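Local coordinates for protein positive phenol-degradative gene regulator (PDB 5FRY) that senses phenols through this N-terminal domain, which binds a dimethylphenol, and probably activates transcription of phenol-degradation genes as a sigma-54-dependent regulator, at residues D14-L19 / H102-V107; G35-I40 / D78-K83; G93-G98 / S163-K168. One frame throughout, in Å; residues are numbered along the deposited sequence.

Contact 1 (D14-L19 / H102-V107); sequences DGLSNL and HTIEGV. With ERH (3,4-dimethylphenol), chain D.
Leu16 and Ile104 slide past one another in opposite directions, with CD2 of Leu16 lying 3.8 Å from CG1 of Ile104. Beyond that point the Ile104 chain runs on to the neighbouring turn, where its CD1 methyl rests 3.9 Å from CB of Leu19. Ile104 reaches both leucines because CG1 stands anti to its carbonyl carbon (chi1 -70°) and the chain then extends. Thr103 adds a looser touch, its CB 4.3 Å from Leu16 CD2, while its hydroxyl turns back to the carbonyl of Pro99 in the preceding turn. Just after Ile104 the helix closes in a Schellman motif: Gly106 N donates to Thr103 O over 2.7 Å and Val107 N to His102 O over 3.2 Å. Met27 of the second subunit packs on both Leu16 and Ile104. His102, on the same helix, is a residue of the ligand pocket; the phenol oxygen lies at the edge of its ring, near its plane, but the modelled separation is too short to be trusted. The contact across the segments is thus purely apolar: the short N-terminal helix is held here by side-chain packing without directional bonds, while the Thr103 hydroxyl is satisfied within its own helix.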
loop_
_atom_site.group_PDB
_atom_site.type_symbol
_atom_site.label_atom_id
_atom_site.label_comp_id
_atom_site.label_asym_id
_atom_site.label_seq_id
_atom_site.Cartn_x
_atom_site.Cartn_y
_atom_site.Cartn_z
ATOM N N ASP A 14 -7.196 -4.537 25.767
ATOM C CA ASP A 14 -7.433 -5.084 24.437
ATOM C C ASP A 14 -6.146 -5.080 23.622
ATOM O O ASP A 14 -5.174 -4.413 23.980
ATOM C CB ASP A 14 -8.526 -4.288 23.713
ATOM C CG ASP A 14 -9.162 -5.071 22.575
ATOM O OD1 ASP A 14 -8.793 -6.246 22.377
ATOM O OD2 ASP A 14 -10.044 -4.523 21.893
ATOM N N GLY A 15 -6.146 -5.830 22.524
ATOM C CA GLY A 15 -5.006 -5.865 21.630
ATOM C C GLY A 15 -4.845 -4.571 20.852
ATOM O O GLY A 15 -3.723 -4.090 20.681
ATOM N N LEU A 16 -5.965 -4.009 20.392
ATOM C CA LEU A 16 -5.959 -2.808 19.556
ATOM C C LEU A 16 -5.459 -1.573 20.302
ATOM O O LEU A 16 -4.769 -0.730 19.725
ATOM C CB LEU A 16 -7.357 -2.535 18.989
ATOM C CG LEU A 16 -8.022 -3.622 18.130
ATOM C CD1 LEU A 16 -9.469 -3.275 17.814
ATOM C CD2 LEU A 16 -7.258 -3.890 16.836
ATOM N N SER A 17 -5.795 -1.454 21.581
ATOM C CA SER A 17 -5.345 -0.299 22.353
ATOM C C SER A 17 -3.849 -0.398 22.649
ATOM O O SER A 17 -3.107 0.570 22.460
ATOM C CB SER A 17 -6.149 -0.164 23.653
ATOM O OG SER A 17 -6.212 -1.395 24.353
ATOM N N ASN A 18 -3.413 -1.577 23.088
ATOM C CA ASN A 18 -2.018 -1.826 23.435
ATOM C C ASN A 18 -1.103 -1.704 22.217
ATOM O O ASN A 18 0.042 -1.267 22.331
ATOM C CB ASN A 18 -1.885 -3.212 24.076
ATOM C CG ASN A 18 -0.442 -3.640 24.282
ATOM O OD1 ASN A 18 0.425 -2.831 24.617
ATOM N ND2 ASN A 18 -0.180 -4.927 24.085
ATOM N N LEU A 19 -1.621 -2.078 21.048
ATOM C CA LEU A 19 -0.841 -2.041 19.811
ATOM C C LEU A 19 -0.923 -0.687 19.099
ATOM O O LEU A 19 -0.129 -0.400 18.202
ATOM C CB LEU A 19 -1.295 -3.162 18.871
ATOM C CG LEU A 19 -0.662 -4.523 19.176
ATOM C CD1 LEU A 19 -1.274 -5.635 18.352
ATOM C CD2 LEU A 19 0.832 -4.446 18.911
ATOM N N HIS A 102 -3.814 -6.597 11.668
ATOM C CA HIS A 102 -4.483 -6.611 10.372
ATOM C C HIS A 102 -5.623 -5.597 10.334
ATOM O O HIS A 102 -5.865 -4.956 9.311
ATOM C CB HIS A 102 -5.013 -8.012 10.058
ATOM C CG HIS A 102 -4.738 -8.461 8.656
ATOM N ND1 HIS A 102 -5.136 -9.690 8.178
ATOM C CD2 HIS A 102 -4.104 -7.846 7.631
ATOM C CE1 HIS A 102 -4.760 -9.813 6.917
ATOM N NE2 HIS A 102 -4.132 -8.707 6.561
ATOM N N THR A 103 -6.319 -5.459 11.457
ATOM C CA THR A 103 -7.413 -4.537 11.572
ATOM C C THR A 103 -6.928 -3.109 11.625
ATOM O O THR A 103 -7.411 -2.293 10.893
ATOM C CB THR A 103 -8.305 -4.865 12.771
ATOM O OG1 THR A 103 -8.658 -6.228 12.744
ATOM C CG2 THR A 103 -9.573 -4.094 12.725
ATOM N N ILE A 104 -5.928 -2.836 12.454
ATOM C CA ILE A 104 -5.386 -1.488 12.584
ATOM C C ILE A 104 -4.931 -0.966 11.239
ATOM O O ILE A 104 -5.053 0.224 10.949
ATOM C CB ILE A 104 -4.209 -1.435 13.568
ATOM C CG1 ILE A 104 -4.717 -1.663 14.998
ATOM C CG2 ILE A 104 -3.468 -0.096 13.453
ATOM C CD1 ILE A 104 -3.614 -1.953 16.027
ATOM N N GLU A 105 -4.437 -1.879 10.416
ATOM C CA GLU A 105 -3.924 -1.559 9.095
ATOM C C GLU A 105 -5.052 -1.364 8.078
ATOM O O GLU A 105 -4.795 -1.066 6.908
ATOM C CB GLU A 105 -2.939 -2.659 8.640
ATOM C CG GLU A 105 -1.624 -2.578 9.403
ATOM C CD GLU A 105 -0.777 -3.827 9.368
ATOM O OE1 GLU A 105 -0.956 -4.738 8.506
ATOM O OE2 GLU A 105 0.087 -3.911 10.254
ATOM N N GLY A 106 -6.303 -1.505 8.531
ATOM C CA GLY A 106 -7.467 -1.276 7.679
ATOM C C GLY A 106 -7.621 -2.293 6.562
ATOM O O GLY A 106 -8.212 -2.019 5.526
ATOM N N VAL A 107 -7.081 -3.484 6.767
ATOM C CA VAL A 107 -7.131 -4.526 5.750
ATOM C C VAL A 107 -8.433 -5.322 5.801
ATOM O O VAL A 107 -9.065 -5.607 4.768
ATOM C CB VAL A 107 -5.935 -5.501 5.920
ATOM C CG1 VAL A 107 -6.162 -6.767 5.146
ATOM C CG2 VAL A 107 -4.606 -4.816 5.483
HETATM O O01 ERH D . -5.780 -11.448 9.289
HETATM C C02 ERH D . -5.619 -14.631 11.321
HETATM C C03 ERH D . -3.358 -13.633 11.136
HETATM C C04 ERH D . -4.308 -14.704 11.623
HETATM C C05 ERH D . -6.141 -13.476 10.493
HETATM C C06 ERH D . -3.822 -12.604 10.398
HETATM C C07 ERH D . -5.294 -12.522 10.059
HETATM C C08 ERH D . -6.570 -15.702 11.808
HETATM C C09 ERH D . -1.885 -13.716 11.475
#

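Contact 2 (G35-I40 / D78-K83); sequences GEQRMI and DAELAK
Three residues before Leu81, which packs on Gly35, the carboxylate of Asp78 is gripped from two subunits: OD2 is hydrogen-bonded to the hydroxyl of Tyr157, and OD1 to NE2 of His43 of the second subunit. The same OD2 also lies close to the carboxylate of Glu105, which would be expected to favour a shared or retained proton. One turn on, Leu81 makes the apolar part of the contact. Its CG stands anti to the backbone N (chi1 171°), which sends both methyls out from the helix toward the turn before strand 37-43. There CD1 comes to 3.7 Å from Gly35 CA, and CD2 to 3.9 Å from Gly35 N. With no side chain in the way, the two methyls bear directly on the backbone of Gly35, whose positive phi (59°) suits a glycine at this bend. Beside them Gln37 and Glu80 face each other more loosely, NE2 of the amide standing 4.4 Å from OE1 of the carboxylate, too far for a hydrogen bond. Farther along the strand, Met39 and Ile40 pair antiparallel with a strand of the second subunit. The helix therefore meets the turn between strands 31-34 and 37-43 through methyl-on-backbone packing, whereas the directional bonds of Asp78 lead inward to helix 152-166 and outward across the dimer interface.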
loop_
_atom_site.group_PDB
_atom_site.type_symbol
_atom_site.label_atom_id
_atom_site.label_comp_id
_atom_site.label_asym_id
_atom_site.label_seq_id
_atom_site.Cartn_x
_atom_site.Cartn_y
_atom_site.Cartn_z
ATOM N N GLY A 35 5.612 0.129 14.982
ATOM C CA GLY A 35 6.770 -0.455 15.632
ATOM C C GLY A 35 7.984 0.120 14.929
ATOM O O GLY A 35 8.092 1.325 14.792
ATOM N N GLU A 36 8.867 -0.726 14.412
ATOM C CA GLU A 36 10.045 -0.199 13.723
ATOM C C GLU A 36 10.015 -0.498 12.222
ATOM O O GLU A 36 11.048 -0.776 11.609
ATOM C CB GLU A 36 11.308 -0.757 14.370
ATOM C CG GLU A 36 11.126 -1.017 15.856
ATOM C CD GLU A 36 11.308 0.202 16.771
ATOM O OE1 GLU A 36 11.594 1.336 16.317
ATOM O OE2 GLU A 36 11.161 0.009 18.000
ATOM N N GLN A 37 8.815 -0.468 11.653
ATOM C CA GLN A 37 8.621 -0.591 10.215
ATOM C C GLN A 37 7.929 0.662 9.714
ATOM O O GLN A 37 6.905 1.091 10.260
ATOM C CB GLN A 37 7.782 -1.812 9.861
ATOM C CG GLN A 37 8.468 -3.142 10.082
ATOM C CD GLN A 37 9.794 -3.269 9.343
ATOM O OE1 GLN A 37 9.956 -2.769 8.237
ATOM N NE2 GLN A 37 10.757 -3.934 9.972
ATOM N N ARG A 38 8.482 1.229 8.658
ATOM C CA ARG A 38 7.886 2.404 8.060
ATOM C C ARG A 38 6.693 1.941 7.239
ATOM O O ARG A 38 6.745 0.883 6.607
ATOM C CB ARG A 38 8.903 3.153 7.212
ATOM C CG ARG A 38 8.462 4.539 6.809
ATOM C CD ARG A 38 9.365 5.151 5.737
ATOM N NE ARG A 38 8.749 6.364 5.224
ATOM C CZ ARG A 38 9.354 7.287 4.492
ATOM N NH1 ARG A 38 10.638 7.156 4.150
ATOM N NH2 ARG A 38 8.665 8.355 4.101
ATOM N N MET A 39 5.609 2.705 7.302
ATOM C CA MET A 39 4.370 2.393 6.576
ATOM C C MET A 39 3.992 3.527 5.610
ATOM O O MET A 39 4.387 4.677 5.794
ATOM C CB MET A 39 3.205 2.169 7.549
ATOM C CG MET A 39 3.531 1.295 8.781
ATOM S SD MET A 39 3.816 -0.426 8.372
ATOM C CE MET A 39 2.119 -0.932 8.139
ATOM N N ILE A 40 3.197 3.204 4.597
ATOM C CA ILE A 40 2.475 4.248 3.872
ATOM C C ILE A 40 0.994 3.965 3.906
ATOM O O ILE A 40 0.578 2.805 4.106
ATOM C CB ILE A 40 2.898 4.398 2.389
ATOM C CG1 ILE A 40 2.706 3.093 1.618
ATOM C CG2 ILE A 40 4.348 4.860 2.283
ATOM C CD1 ILE A 40 2.846 3.312 0.137
ATOM N N ASP A 78 5.103 -7.889 11.218
ATOM C CA ASP A 78 4.217 -7.590 12.344
ATOM C C ASP A 78 4.405 -8.603 13.489
ATOM O O ASP A 78 4.294 -8.243 14.676
ATOM C CB ASP A 78 2.745 -7.550 11.877
ATOM C CG ASP A 78 2.418 -6.281 11.111
ATOM O OD1 ASP A 78 3.282 -5.380 11.035
ATOM O OD2 ASP A 78 1.302 -6.172 10.585
ATOM N N ALA A 79 4.750 -9.851 13.152
ATOM C CA ALA A 79 5.059 -10.842 14.177
ATOM C C ALA A 79 6.337 -10.461 14.939
ATOM O O ALA A 79 6.469 -10.779 16.109
ATOM C CB ALA A 79 5.224 -12.216 13.583
ATOM N N GLU A 80 7.252 -9.761 14.277
ATOM C CA GLU A 80 8.457 -9.273 14.954
ATOM C C GLU A 80 8.090 -8.210 15.967
ATOM O O GLU A 80 8.690 -8.140 17.045
ATOM C CB GLU A 80 9.471 -8.703 13.959
ATOM C CG GLU A 80 10.049 -9.738 13.019
ATOM C CD GLU A 80 10.865 -9.117 11.900
ATOM O OE1 GLU A 80 11.001 -7.867 11.869
ATOM O OE2 GLU A 80 11.366 -9.877 11.043
ATOM N N LEU A 81 7.115 -7.377 15.612
ATOM C CA LEU A 81 6.629 -6.347 16.513
ATOM C C LEU A 81 5.929 -6.995 17.710
ATOM O O LEU A 81 6.115 -6.568 18.850
ATOM C CB LEU A 81 5.697 -5.373 15.778
ATOM C CG LEU A 81 4.931 -4.358 16.628
ATOM C CD1 LEU A 81 5.905 -3.575 17.493
ATOM C CD2 LEU A 81 4.102 -3.410 15.777
ATOM N N ALA A 82 5.158 -8.047 17.456
ATOM C CA ALA A 82 4.386 -8.696 18.511
ATOM C C ALA A 82 5.303 -9.410 19.492
ATOM O O ALA A 82 5.051 -9.426 20.696
ATOM C CB ALA A 82 3.380 -9.676 17.915
ATOM N N LYS A 83 6.369 -9.999 18.974
ATOM C CA LYS A 83 7.319 -10.719 19.820
ATOM C C LYS A 83 8.024 -9.783 20.812
ATOM O O LYS A 83 8.535 -10.250 21.829
ATOM C CB LYS A 83 8.363 -11.449 18.967
ATOM C CG LYS A 83 7.932 -12.803 18.394
ATOM C CD LYS A 83 8.796 -13.082 17.184
ATOM C CE LYS A 83 8.503 -14.397 16.508
ATOM N NZ LYS A 83 9.699 -14.793 15.675
#

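Contact 3 (G93-G98 / S163-K168); sequences GMLEMG and SALMGK
Leu95 and Leu165 cross at about a right angle, and Leu165 meets the backbone of Leu95 as well as its side chain. The CD2 methyl of Leu165 comes to 3.6 Å from CA of Leu95 and stands 4.0 Å from CB of the same residue. Its other methyl, CD1, turns to the preceding residue and lies 3.9 Å from Met94 CB. One branched tip thus spans two consecutive residues of the short helix 91-95. The fork is held out from helix 152-166 because CG of Leu165 is anti to its backbone N (chi1 170°). Met94 meets it with the root of its side chain, while the rest bends at chi2 and chi3 and carries the sulfur aside. Leu95, its own CG also anti to the backbone N, extends past the crossing toward the sheet and packs on Val115, Ile117, Tyr124 and Phe128. A polar tie accompanies this packing: the carbonyl of Met94 is hydrogen-bonded to the hydroxyl of Tyr161, a residue of the ligand pocket. The side chain of Leu95 comes within about 5 Å, nearest atoms, of the bound dimethylphenol. The arrangement is a helix-on-helix layer over the antiparallel sheet of an HNOX-like sensory domain, where segment 93-98 of the aromatic-catabolism family region meets segment 163-168 of the V4R region beside the phenol site.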
loop_
_atom_site.group_PDB
_atom_site.type_symbol
_atom_site.label_atom_id
_atom_site.label_comp_id
_atom_site.label_asym_id
_atom_site.label_seq_id
_atom_site.Cartn_x
_atom_site.Cartn_y
_atom_site.Cartn_z
ATOM N N GLY A 93 -2.629 -14.783 23.292
ATOM C CA GLY A 93 -2.462 -13.340 23.325
ATOM C C GLY A 93 -1.478 -12.900 22.262
ATOM O O GLY A 93 -1.663 -11.864 21.617
ATOM N N MET A 94 -0.435 -13.701 22.077
ATOM C CA MET A 94 0.550 -13.457 21.035
ATOM C C MET A 94 -0.084 -13.568 19.648
ATOM O O MET A 94 0.060 -12.679 18.806
ATOM C CB MET A 94 1.716 -14.441 21.159
ATOM C CG MET A 94 2.452 -14.372 22.479
ATOM S SD MET A 94 3.084 -12.711 22.822
ATOM C CE MET A 94 3.906 -12.325 21.272
ATOM N N LEU A 95 -0.765 -14.685 19.420
ATOM C CA LEU A 95 -1.455 -14.942 18.166
ATOM C C LEU A 95 -2.434 -13.819 17.857
ATOM O O LEU A 95 -2.468 -13.295 16.739
ATOM C CB LEU A 95 -2.180 -16.287 18.237
ATOM C CG LEU A 95 -2.998 -16.796 17.049
ATOM C CD1 LEU A 95 -4.345 -16.076 16.935
ATOM C CD2 LEU A 95 -2.215 -16.673 15.755
ATOM N N GLU A 96 -3.202 -13.432 18.874
ATOM C CA GLU A 96 -4.286 -12.473 18.710
ATOM C C GLU A 96 -3.804 -11.095 18.266
ATOM O O GLU A 96 -4.613 -10.251 17.866
ATOM C CB GLU A 96 -5.088 -12.351 20.017
ATOM C CG GLU A 96 -6.273 -11.384 19.917
ATOM C CD GLU A 96 -7.216 -11.445 21.115
ATOM O OE1 GLU A 96 -6.743 -11.271 22.257
ATOM O OE2 GLU A 96 -8.431 -11.663 20.907
ATOM N N MET A 97 -2.498 -10.863 18.333
ATOM C CA MET A 97 -1.972 -9.580 17.907
ATOM C C MET A 97 -1.992 -9.495 16.378
ATOM O O MET A 97 -2.175 -8.411 15.825
ATOM C CB MET A 97 -0.568 -9.352 18.471
ATOM C CG MET A 97 -0.572 -8.817 19.904
ATOM S SD MET A 97 1.063 -8.640 20.698
ATOM C CE MET A 97 1.511 -10.353 20.893
ATOM N N GLY A 98 -1.817 -10.636 15.717
ATOM C CA GLY A 98 -1.964 -10.750 14.275
ATOM C C GLY A 98 -3.249 -10.119 13.770
ATOM O O GLY A 98 -3.221 -9.072 13.113
ATOM N N SER A 163 3.273 -18.212 10.933
ATOM C CA SER A 163 4.513 -18.964 10.730
ATOM C C SER A 163 5.683 -18.373 11.503
ATOM O O SER A 163 6.445 -19.118 12.107
ATOM C CB SER A 163 4.859 -19.048 9.251
ATOM O OG SER A 163 3.925 -19.878 8.587
ATOM N N ALA A 164 5.828 -17.050 11.505
ATOM C CA ALA A 164 6.982 -16.448 12.180
ATOM C C ALA A 164 6.849 -16.598 13.690
ATOM O O ALA A 164 7.828 -16.862 14.412
ATOM C CB ALA A 164 7.116 -14.988 11.774
ATOM N N LEU A 165 5.616 -16.488 14.151
ATOM C CA LEU A 165 5.279 -16.647 15.546
ATOM C C LEU A 165 5.552 -18.089 16.000
ATOM O O LEU A 165 6.069 -18.293 17.094
ATOM C CB LEU A 165 3.806 -16.265 15.778
ATOM C CG LEU A 165 3.229 -16.600 17.156
ATOM C CD1 LEU A 165 3.875 -15.755 18.238
ATOM C CD2 LEU A 165 1.710 -16.406 17.162
ATOM N N MET A 166 5.253 -19.067 15.139
ATOM C CA MET A 166 5.462 -20.492 15.468
ATOM C C MET A 166 6.880 -21.028 15.190
ATOM O O MET A 166 7.272 -22.054 15.746
ATOM C CB MET A 166 4.469 -21.366 14.699
ATOM C CG MET A 166 2.986 -21.162 15.020
ATOM S SD MET A 166 2.456 -21.830 16.613
ATOM C CE MET A 166 3.109 -23.513 16.519
ATOM N N GLY A 167 7.619 -20.378 14.331
ATOM C CA GLY A 167 8.882 -20.918 13.901
ATOM C C GLY A 167 8.646 -22.177 13.128
ATOM O O GLY A 167 9.444 -23.044 13.101
ATOM N N LYS A 168 7.523 -22.220 12.454
ATOM C CA LYS A 168 7.026 -23.383 11.781
ATOM C C LYS A 168 6.094 -22.929 10.652
ATOM O O LYS A 168 5.390 -21.991 10.794
ATOM C CB LYS A 168 6.279 -24.164 12.846
ATOM C CG LYS A 168 5.896 -25.573 12.607
ATOM C CD LYS A 168 6.735 -26.453 13.458
ATOM C CE LYS A 168 6.106 -27.764 13.782
ATOM N NZ LYS A 168 6.805 -28.328 14.960
#

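The three contacts lie 12 to 15 Å apart, centre to centre, on one flank of the domain. Along the chain, contact 2 falls between the two segments of contact 1 and closes before contact 3 opens, while contacts 1 and 3 alternate and share helix 97-104. Leu19 CD1 packs on Met97 CG at 3.6 Å between contacts 1 and 3, and Ala82 CB meets Met97 CE at the same distance between contacts 2 and 3. Contacts 1 and 2 both border the second subunit, whereas contact 3 touches no other protein chain. Helices 60-84, 97-104 and 152-166 consequently form a continuous packed path from the dimer interface to the surroundings of the phenol pocket.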